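Local coordinates for protein transcriptional regulators (LACI-FAMILY TRANSCRIPTIONAL REGULATORY PROTEIN) (Corynebacterium glutamicum, PDB 3GYB) that probably regulates transcription by binding cis-regulatory DNA, as a LacI-family regulator with a periplasmic-binding-protein-like domain, at residues 23-26 against 27-31. Residues are numbered along the deposited sequence; the frame is centred on the assembly and turned at random.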
ATOM      1  N   LEU A  23      -0.181  -6.868   9.651  1.00 12.63           N
ATOM      2  CA  LEU A  23      -0.051  -8.289   9.974  1.00 12.57           C
ATOM      3  C   LEU A  23       1.447  -8.578  10.089  1.00 13.56           C
ATOM      4  O   LEU A  23       1.892  -9.266  11.012  1.00 12.57           O
ATOM      5  CB  LEU A  23      -0.679  -9.158   8.875  1.00 13.80           C
ATOM      6  CG  LEU A  23      -0.692 -10.679   9.090  1.00 13.93           C
ATOM      7  CD1 LEU A  23      -1.789 -11.295   8.239  1.00 18.12           C
ATOM      8  CD2 LEU A  23       0.654 -11.286   8.748  1.00 15.71           C
ATOM      9  N   ILE A  24       2.230  -8.040   9.154  1.00 12.66           N
ATOM     10  CA  ILE A  24       3.672  -8.252   9.184  1.00 13.33           C
ATOM     11  C   ILE A  24       4.271  -7.516  10.375  1.00 13.59           C
ATOM     12  O   ILE A  24       5.210  -8.003  11.004  1.00 13.49           O
ATOM     13  CB  ILE A  24       4.349  -7.769   7.881  1.00 15.15           C
ATOM     14  CG1 ILE A  24       3.859  -8.616   6.703  1.00 17.66           C
ATOM     15  CG2 ILE A  24       5.867  -7.887   8.002  1.00 17.67           C
ATOM     16  CD1 ILE A  24       4.590  -8.330   5.400  1.00 20.28           C
ATOM     17  N   GLN A  25       3.723  -6.346  10.694  1.00 13.41           N
ATOM     18  CA  GLN A  25       4.218  -5.581  11.835  1.00 13.52           C
ATOM     19  C   GLN A  25       4.008  -6.410  13.102  1.00 14.27           C
ATOM     20  O   GLN A  25       4.877  -6.468  13.972  1.00 14.67           O
ATOM     21  CB  GLN A  25       3.473  -4.246  11.961  1.00 16.73           C
ATOM     22  CG  GLN A  25       3.940  -3.371  13.130  1.00 20.93           C
ATOM     23  CD  GLN A  25       5.385  -2.908  12.995  1.00 24.60           C
ATOM     24  OE1 GLN A  25       5.724  -2.145  12.087  1.00 25.93           O
ATOM     25  NE2 GLN A  25       6.246  -3.371  13.899  1.00 25.93           N
ATOM     26  N   SER A  26       2.846  -7.051  13.196  1.00 14.91           N
ATOM     27  CA  SER A  26       2.525  -7.879  14.352  1.00 16.29           C
ATOM     28  C   SER A  26       3.432  -9.112  14.377  1.00 16.33           C
ATOM     29  O   SER A  26       3.972  -9.480  15.423  1.00 16.25           O
ATOM     30  CB  SER A  26       1.054  -8.298  14.305  1.00 17.65           C
ATOM     31  OG  SER A  26       0.639  -8.805  15.559  1.00 22.25           O
ATOM     32  N   LEU A  27       3.599  -9.750  13.223  1.00 15.79           N
ATOM     33  CA  LEU A  27       4.476 -10.913  13.126  1.00 16.65           C
ATOM     34  C   LEU A  27       5.861 -10.515  13.623  1.00 16.53           C
ATOM     35  O   LEU A  27       6.497 -11.235  14.395  1.00 15.63           O
ATOM     36  CB  LEU A  27       4.608 -11.371  11.668  1.00 18.40           C
ATOM     37  CG  LEU A  27       3.549 -12.239  10.992  1.00 21.80           C
ATOM     38  CD1 LEU A  27       3.806 -12.259   9.490  1.00 20.65           C
ATOM     39  CD2 LEU A  27       3.599 -13.650  11.562  1.00 18.55           C
ATOM     40  N   SER A  28       6.321  -9.356  13.163  1.00 14.70           N
ATOM     41  CA  SER A  28       7.635  -8.845  13.526  1.00 14.64           C
ATOM     42  C   SER A  28       7.782  -8.580  15.019  1.00 15.11           C
ATOM     43  O   SER A  28       8.804  -8.918  15.621  1.00 16.98           O
ATOM     44  CB  SER A  28       7.927  -7.557  12.749  1.00 14.64           C
ATOM     45  OG  SER A  28       9.191  -7.028  13.115  1.00 16.72           O
ATOM     46  N   ASP A  29       6.765  -7.970  15.617  1.00 16.51           N
ATOM     47  CA  ASP A  29       6.810  -7.656  17.042  1.00 16.03           C
ATOM     48  C   ASP A  29       7.018  -8.899  17.896  1.00 17.29           C
ATOM     49  O   ASP A  29       7.620  -8.834  18.965  1.00 17.45           O
ATOM     50  CB  ASP A  29       5.522  -6.953  17.481  1.00 18.59           C
ATOM     51  CG  ASP A  29       5.370  -5.578  16.871  1.00 20.88           C
ATOM     52  OD1 ASP A  29       6.402  -4.964  16.524  1.00 22.60           O
ATOM     53  OD2 ASP A  29       4.220  -5.104  16.751  1.00 22.00           O
ATOM     54  N   VAL A  30       6.510 -10.027  17.420  1.00 15.99           N
ATOM     55  CA  VAL A  30       6.640 -11.285  18.148  1.00 17.11           C
ATOM     56  C   VAL A  30       7.932 -12.021  17.812  1.00 18.52           C
ATOM     57  O   VAL A  30       8.609 -12.538  18.701  1.00 19.28           O
ATOM     58  CB  VAL A  30       5.451 -12.235  17.845  1.00 17.09           C
ATOM     59  CG1 VAL A  30       5.659 -13.577  18.539  1.00 17.47           C
ATOM     60  CG2 VAL A  30       4.149 -11.606  18.319  1.00 18.05           C
ATOM     61  N   LEU A  31       8.285 -12.055  16.529  1.00 16.83           N
ATOM     62  CA  LEU A  31       9.475 -12.782  16.093  1.00 17.85           C
ATOM     63  C   LEU A  31      10.846 -12.115  16.204  1.00 18.59           C
ATOM     64  O   LEU A  31      11.810 -12.768  16.602  1.00 19.45           O
ATOM     65  CB  LEU A  31       9.277 -13.260  14.651  1.00 16.38           C
ATOM     66  CG  LEU A  31       8.084 -14.191  14.433  1.00 16.24           C
ATOM     67  CD1 LEU A  31       7.914 -14.483  12.949  1.00 15.25           C
ATOM     68  CD2 LEU A  31       8.299 -15.478  15.215  1.00 16.04           C
TER
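Gln25 and Asp29, one turn apart on helix 21-31, are joined twice, by backbone and by side chain. The amide NE2 of Gln25 donates to Asp29 OD1 at 3.1 Å, with the oxygen close to the amide plane but approached from above the carboxylate, 35° out of its plane. Gln25 reaches it because its chain, which leaves with CG anti to the backbone N, bends at chi2 (64°) and brings the amide along the helix. In addition, Asp29 N donates to Gln25 O at 2.9 Å. The same i to i+4 pattern links Leu27 N to Leu23 O and Ser28 N to Ile24 O, both at 2.8 Å; Val30 N to Ser26 O is longer, 3.3 Å, and Leu31 N continues the series to Leu27 O. On another side of the helix Leu23 and Leu27 run side by side, and methyls CD2 of Leu23 and CD1 of Leu27 press together at 3.4 Å, tighter than a usual van der Waals contact. Both serine hydroxyls are hydrogen-bonded to backbone carbonyls, Ser26 OG to Ile232 O and Ser28 OG to Thr45 O of the second subunit. The helix is the crossover of a beta-alpha-beta unit between strands 7-12 and 37-41: Ile24 and Ser28 pack on strand 37-41, whereas Ser26 and Val30 meet Tyr236 of helix 231-246.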